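PDB 4AWD: beta-porphyranase from Bacteroides plebeius, which cleaves the sulfated red-algal polysaccharide porphyran at the linkages between beta-D-galactose and alpha-L-galactose-6-sulfate, while leaving its non-sulfated agarose portion untouched. Local coordinates for residues Y46-N51 and Y317-I322; K128-Y133 and D277-I282. All coordinates share one frame; numbering follows the deposited sequence.

Contact 1 of 2, residues Y46-N51 and Y317-I322; sequences YKWVVN and YKLVPI
V49 O is gripped from the opposite strand by K318 N at 2.7 Å, a nearly straight bond, with a weaker CA-H...O contact from Y317 CA, 3.2 Å away. The return bond from V49 N to K318 O closes one hydrogen-bonded pair, K47 with V320 closes a second, and the non-hydrogen-bonded pair of W48 and L319 lies between them. This is an antiparallel ladder joining the first and last strands of the GH16 beta-sandwich, 46-50 and 308-321. The axes of the two short strand segments run 143° apart, antiparallel with a marked twist.

W48 and L319 share one face. L319 CD2 sits 3.8 Å from the centroid of the six-membered ring of W48, only 10° off its normal, which makes this a CH-pi contact over the face. The CG of W48 is anti to its carbonyl carbon (chi1 -69°), which carries the indole over the L319 side chain, where CE3 also meets Y317 CB at 3.7 Å. Beyond the pair, W48 NE1 bonds to P40 O and the indole meets W246 edge-to-face, while Y317 OH bonds to A32 O.

K47, V49, K318 and V320 occupy the other face. There the extended K47 chain runs alongside V320, with CE 3.6 Å from CG1. At one end of the ladder the Y46 ring reaches P321, its CE2 4.0 Å from CG. At the other, one water accepts from N51 ND2 and donates to Y317 O, and K318 CD packs 3.6 Å from N51 ND2.

Contact 2 of 2, residues K128-Y133 and D277-I282; sequences KNQAHY and DRPMFI
A131 and M280 form a single antiparallel bridge, a hydrogen-bonded pair in which M280 N reaches A131 O at 2.7 Å and A131 N reaches M280 O at 3.0 Å, within segments whose end-to-end directions differ by 143°.

The H132 imidazole lies against the backbone of 277-279: P279 N is 3.6 Å above the ring plane, over its centre, and R278 C sits nearer the rim on the same face. The Y133 ring carbon CE2 covers the opposite face, and D277 O meets the edge at CE1, 3.2 Å away. A hydrogen bond from H132 NE2 to F276 O, with W247 edge-to-face, helps hold the ring's rotation.

In the GH16 beta-sandwich this bridge joins the loop between strands 117-126 and 134-141 to the approach to strand 281-285. M280 turns away from the loop, and its side chain comes within about 6 Å of that of E176, the probable nucleophile.

P279 CB packs 3.7 Å from Q130 CA. The Q130 chain, bent at chi2 (-65°), runs beside the proline and sends NE2 to N129 OD1, a bond straight at the hydrogen (175°), though its donor stands above the N129 side-chain carbonyl plane.

From the N terminus, the chain passes helix 30-34 and a loop before strand 46-50, the first half of contact 1. Segment 128-133 lies in the loop between strands 117-126 and 134-141; much later, segment 277-282 returns to it, so contact 2 closes a loop with 143 residues between its segments. Strand 281-285 is then succeeded by strand 308-321, whose end completes contact 1 across 265 intervening residues. The smaller loop lies wholly within the larger. Contact 1 ties a strand near the N terminus to the C-terminal strand; contact 2 sits deeper, toward strand 168-182, which carries the probable nucleophile E176 and proton donor E181. Strand 134-141, which directly follows 128-133, pairs with 308-321 and so links them.

Contact 1 of 2, residues Y46-N51 and Y317-I322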
loop_
_atom_site.group_PDB
_atom_site.type_symbol
_atom_site.label_atom_id
_atom_site.label_comp_id
_atom_site.label_asym_id
_atom_site.label_seq_id
_atom_site.Cartn_x
_atom_site.Cartn_y
_atom_site.Cartn_z
ATOM N N TYR A 46 11.910 4.253 -25.248
ATOM C CA TYR A 46 11.137 4.933 -24.205
ATOM C C TYR A 46 12.027 5.580 -23.143
ATOM O O TYR A 46 13.210 5.283 -23.062
ATOM C CB TYR A 46 10.114 3.970 -23.585
ATOM C CG TYR A 46 9.046 3.521 -24.556
ATOM C CD1 TYR A 46 9.308 2.531 -25.504
ATOM C CD2 TYR A 46 7.777 4.091 -24.535
ATOM C CE1 TYR A 46 8.332 2.121 -26.409
ATOM C CE2 TYR A 46 6.792 3.693 -25.437
ATOM C CZ TYR A 46 7.076 2.709 -26.375
ATOM O OH TYR A 46 6.100 2.299 -27.264
ATOM N N LYS A 47 11.456 6.475 -22.344
ATOM C CA LYS A 47 12.181 7.105 -21.229
ATOM C C LYS A 47 11.261 7.279 -20.009
ATOM O O LYS A 47 10.047 7.473 -20.147
ATOM C CB LYS A 47 12.767 8.469 -21.644
ATOM C CG LYS A 47 11.703 9.470 -22.077
ATOM C CD LYS A 47 12.200 10.906 -22.158
ATOM C CE LYS A 47 11.155 11.777 -22.848
ATOM N NZ LYS A 47 11.605 13.172 -23.027
ATOM N N TRP A 48 11.844 7.215 -18.820
ATOM C CA TRP A 48 11.071 7.434 -17.613
ATOM C C TRP A 48 10.810 8.926 -17.442
ATOM O O TRP A 48 11.702 9.758 -17.650
ATOM C CB TRP A 48 11.772 6.860 -16.374
ATOM C CG TRP A 48 11.831 5.342 -16.323
ATOM C CD1 TRP A 48 12.943 4.554 -16.482
ATOM C CD2 TRP A 48 10.732 4.438 -16.076
ATOM N NE1 TRP A 48 12.594 3.214 -16.380
ATOM C CE2 TRP A 48 11.247 3.123 -16.124
ATOM C CE3 TRP A 48 9.358 4.614 -15.847
ATOM C CZ2 TRP A 48 10.443 1.996 -15.914
ATOM C CZ3 TRP A 48 8.557 3.473 -15.627
ATOM C CH2 TRP A 48 9.115 2.184 -15.678
ATOM N N VAL A 49 9.572 9.244 -17.061
ATOM C CA VAL A 49 9.128 10.610 -16.868
ATOM C C VAL A 49 8.345 10.709 -15.543
ATOM O O VAL A 49 7.516 9.838 -15.230
ATOM C CB VAL A 49 8.304 11.050 -18.102
ATOM C CG1 VAL A 49 7.005 11.735 -17.720
ATOM C CG2 VAL A 49 9.169 11.915 -19.066
ATOM N N VAL A 50 8.621 11.747 -14.753
ATOM C CA VAL A 50 7.972 11.891 -13.467
ATOM C C VAL A 50 6.452 11.969 -13.662
ATOM O O VAL A 50 5.965 12.702 -14.518
ATOM C CB VAL A 50 8.469 13.133 -12.705
ATOM C CG1 VAL A 50 7.674 13.324 -11.418
ATOM C CG2 VAL A 50 9.926 13.017 -12.387
ATOM N N ASN A 51 5.707 11.184 -12.886
ATOM C CA ASN A 51 4.263 11.391 -12.806
ATOM C C ASN A 51 3.980 12.255 -11.581
ATOM O O ASN A 51 4.013 11.767 -10.453
ATOM C CB ASN A 51 3.509 10.059 -12.739
ATOM C CG ASN A 51 2.023 10.207 -13.057
ATOM O OD1 ASN A 51 1.412 11.248 -12.811
ATOM N ND2 ASN A 51 1.437 9.151 -13.611
ATOM N N TYR A 317 6.441 7.229 -11.772
ATOM C CA TYR A 317 6.937 7.505 -13.105
ATOM C C TYR A 317 6.069 6.877 -14.191
ATOM O O TYR A 317 5.345 5.911 -13.956
ATOM C CB TYR A 317 8.398 7.068 -13.244
ATOM C CG TYR A 317 9.314 7.666 -12.190
ATOM C CD1 TYR A 317 9.400 7.102 -10.913
ATOM C CD2 TYR A 317 10.076 8.796 -12.455
ATOM C CE1 TYR A 317 10.220 7.640 -9.939
ATOM C CE2 TYR A 317 10.915 9.340 -11.478
ATOM C CZ TYR A 317 10.974 8.752 -10.225
ATOM O OH TYR A 317 11.779 9.270 -9.249
ATOM N N LYS A 318 6.151 7.478 -15.373
ATOM C CA LYS A 318 5.505 7.021 -16.594
ATOM C C LYS A 318 6.541 6.760 -17.668
ATOM O O LYS A 318 7.559 7.447 -17.744
ATOM C CB LYS A 318 4.580 8.121 -17.115
ATOM C CG LYS A 318 3.106 7.809 -17.062
ATOM C CD LYS A 318 2.287 9.110 -17.069
ATOM C CE LYS A 318 2.873 10.173 -18.008
ATOM N NZ LYS A 318 2.117 11.459 -17.924
ATOM N N LEU A 319 6.274 5.780 -18.516
ATOM C CA LEU A 319 7.071 5.600 -19.716
ATOM C C LEU A 319 6.505 6.427 -20.866
ATOM O O LEU A 319 5.299 6.434 -21.123
ATOM C CB LEU A 319 7.144 4.135 -20.117
ATOM C CG LEU A 319 8.125 3.265 -19.341
ATOM C CD1 LEU A 319 7.912 1.835 -19.768
ATOM C CD2 LEU A 319 9.568 3.693 -19.589
ATOM N N VAL A 320 7.406 7.107 -21.559
ATOM C CA VAL A 320 7.065 7.956 -22.687
ATOM C C VAL A 320 8.058 7.648 -23.825
ATOM O O VAL A 320 9.214 7.313 -23.548
ATOM C CB VAL A 320 7.086 9.440 -22.226
ATOM C CG1 VAL A 320 7.906 10.333 -23.122
ATOM C CG2 VAL A 320 5.671 9.975 -22.020
ATOM N N PRO A 321 7.613 7.729 -25.101
ATOM C CA PRO A 321 8.588 7.539 -26.191
ATOM C C PRO A 321 9.612 8.666 -26.189
ATOM O O PRO A 321 9.245 9.828 -25.975
ATOM C CB PRO A 321 7.729 7.583 -27.462
ATOM C CG PRO A 321 6.301 7.369 -26.986
ATOM C CD PRO A 321 6.253 7.980 -25.616
ATOM N N ILE A 322 10.883 8.320 -26.393
ATOM C CA ILE A 322 11.967 9.309 -26.389
ATOM C C ILE A 322 11.699 10.457 -27.370
ATOM O O ILE A 322 11.699 11.630 -26.973
ATOM C CB ILE A 322 13.360 8.673 -26.678
ATOM C CG1 ILE A 322 13.825 7.825 -25.492
ATOM C CG2 ILE A 322 14.406 9.768 -26.973
ATOM C CD1 ILE A 322 15.100 7.029 -25.747
HETATM O O HOH W 1 2.656 6.272 -13.503
HETATM O O HOH W 2 0.321 12.507 -15.851
#

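Contact 2 of 2, residues K128-Y133 and D277-I282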
loop_
_atom_site.group_PDB
_atom_site.type_symbol
_atom_site.label_atom_id
_atom_site.label_comp_id
_atom_site.label_asym_id
_atom_site.label_seq_id
_atom_site.Cartn_x
_atom_site.Cartn_y
_atom_site.Cartn_z
ATOM N N LYS A 128 -6.038 11.929 -7.086
ATOM C CA LYS A 128 -6.264 11.427 -8.412
ATOM C C LYS A 128 -6.203 9.913 -8.366
ATOM O O LYS A 128 -5.547 9.335 -7.494
ATOM C CB LYS A 128 -5.249 12.018 -9.386
ATOM C CG LYS A 128 -5.404 13.524 -9.611
ATOM C CD LYS A 128 -4.975 13.838 -11.030
ATOM C CE LYS A 128 -4.711 15.308 -11.293
ATOM N NZ LYS A 128 -4.339 15.491 -12.750
ATOM N N ASN A 129 -6.915 9.271 -9.286
ATOM C CA ASN A 129 -6.996 7.828 -9.309
ATOM C C ASN A 129 -6.703 7.234 -10.690
ATOM O O ASN A 129 -7.300 6.237 -11.082
ATOM C CB ASN A 129 -8.381 7.393 -8.819
ATOM C CG ASN A 129 -9.496 7.942 -9.679
ATOM O OD1 ASN A 129 -9.240 8.551 -10.717
ATOM N ND2 ASN A 129 -10.740 7.752 -9.244
ATOM N N GLN A 130 -5.762 7.833 -11.407
ATOM C CA GLN A 130 -5.440 7.403 -12.769
ATOM C C GLN A 130 -4.000 6.917 -12.882
ATOM O O GLN A 130 -3.381 7.020 -13.962
ATOM C CB GLN A 130 -5.680 8.553 -13.762
ATOM C CG GLN A 130 -7.122 9.069 -13.796
ATOM C CD GLN A 130 -8.080 8.012 -14.300
ATOM O OE1 GLN A 130 -7.991 7.588 -15.449
ATOM N NE2 GLN A 130 -9.000 7.572 -13.437
ATOM N N ALA A 131 -3.452 6.407 -11.777
ATOM C CA ALA A 131 -2.110 5.827 -11.821
ATOM C C ALA A 131 -2.224 4.472 -12.492
ATOM O O ALA A 131 -2.957 3.613 -12.012
ATOM C CB ALA A 131 -1.529 5.689 -10.433
ATOM N N HIS A 132 -1.539 4.302 -13.627
ATOM C CA HIS A 132 -1.555 3.027 -14.349
ATOM C C HIS A 132 -0.132 2.517 -14.571
ATOM O O HIS A 132 0.720 2.673 -13.686
ATOM C CB HIS A 132 -2.328 3.127 -15.678
ATOM C CG HIS A 132 -3.106 1.887 -16.016
ATOM N ND1 HIS A 132 -4.125 1.875 -16.942
ATOM C CD2 HIS A 132 -3.043 0.629 -15.514
ATOM C CE1 HIS A 132 -4.638 0.659 -17.015
ATOM N NE2 HIS A 132 -4.007 -0.114 -16.152
ATOM N N TYR A 133 0.129 1.924 -15.742
ATOM C CA TYR A 133 1.442 1.321 -16.034
ATOM C C TYR A 133 2.521 2.365 -15.855
ATOM O O TYR A 133 2.352 3.539 -16.242
ATOM C CB TYR A 133 1.515 0.704 -17.441
ATOM C CG TYR A 133 0.306 -0.134 -17.803
ATOM C CD1 TYR A 133 -0.203 -1.073 -16.913
ATOM C CD2 TYR A 133 -0.354 0.043 -19.016
ATOM C CE1 TYR A 133 -1.313 -1.826 -17.228
ATOM C CE2 TYR A 133 -1.474 -0.728 -19.342
ATOM C CZ TYR A 133 -1.934 -1.657 -18.435
ATOM O OH TYR A 133 -3.036 -2.408 -18.711
ATOM N N ASP A 277 -5.822 -4.132 -16.153
ATOM C CA ASP A 277 -6.051 -3.140 -17.201
ATOM C C ASP A 277 -6.798 -1.886 -16.721
ATOM O O ASP A 277 -7.304 -1.113 -17.534
ATOM C CB ASP A 277 -6.763 -3.763 -18.413
ATOM C CG ASP A 277 -8.129 -4.357 -18.070
ATOM O OD1 ASP A 277 -8.645 -4.134 -16.941
ATOM O OD2 ASP A 277 -8.684 -5.075 -18.952
ATOM N N ARG A 278 -6.868 -1.691 -15.410
ATOM C CA ARG A 278 -7.536 -0.520 -14.858
ATOM C C ARG A 278 -6.606 0.299 -13.957
ATOM O O ARG A 278 -5.880 -0.267 -13.128
ATOM C CB ARG A 278 -8.763 -0.928 -14.056
ATOM C CG ARG A 278 -9.977 -1.346 -14.856
ATOM C CD ARG A 278 -11.088 -1.698 -13.867
ATOM N NE ARG A 278 -11.293 -0.580 -12.942
ATOM C CZ ARG A 278 -11.792 -0.679 -11.711
ATOM N NH1 ARG A 278 -12.165 -1.860 -11.213
ATOM N NH2 ARG A 278 -11.927 0.419 -10.984
ATOM N N PRO A 279 -6.652 1.638 -14.090
ATOM C CA PRO A 279 -5.819 2.509 -13.254
ATOM C C PRO A 279 -6.238 2.476 -11.769
ATOM O O PRO A 279 -7.314 1.943 -11.427
ATOM C CB PRO A 279 -6.068 3.886 -13.860
ATOM C CG PRO A 279 -7.500 3.803 -14.369
ATOM C CD PRO A 279 -7.604 2.410 -14.923
ATOM N N MET A 280 -5.394 3.041 -10.902
ATOM C CA MET A 280 -5.600 2.987 -9.452
ATOM C C MET A 280 -5.283 4.302 -8.760
ATOM O O MET A 280 -4.652 5.206 -9.344
ATOM C CB MET A 280 -4.711 1.903 -8.826
ATOM C CG MET A 280 -5.082 0.475 -9.169
ATOM S SD MET A 280 -3.911 -0.721 -8.470
ATOM C CE MET A 280 -4.504 -2.203 -9.273
ATOM N N PHE A 281 -5.706 4.399 -7.502
ATOM C CA PHE A 281 -5.199 5.431 -6.592
ATOM C C PHE A 281 -4.100 4.863 -5.692
ATOM O O PHE A 281 -3.981 3.643 -5.546
ATOM C CB PHE A 281 -6.332 6.079 -5.771
ATOM C CG PHE A 281 -7.215 5.105 -5.036
ATOM C CD1 PHE A 281 -6.870 4.645 -3.772
ATOM C CD2 PHE A 281 -8.417 4.689 -5.587
ATOM C CE1 PHE A 281 -7.700 3.759 -3.082
ATOM C CE2 PHE A 281 -9.251 3.807 -4.917
ATOM C CZ PHE A 281 -8.894 3.344 -3.661
ATOM N N ILE A 282 -3.287 5.747 -5.111
ATOM C CA ILE A 282 -2.285 5.345 -4.110
ATOM C C ILE A 282 -2.950 5.278 -2.736
ATOM O O ILE A 282 -3.677 6.202 -2.358
ATOM C CB ILE A 282 -1.111 6.365 -4.019
ATOM C CG1 ILE A 282 -0.437 6.582 -5.381
ATOM C CG2 ILE A 282 -0.089 5.944 -2.964
ATOM C CD1 ILE A 282 0.635 5.572 -5.706
#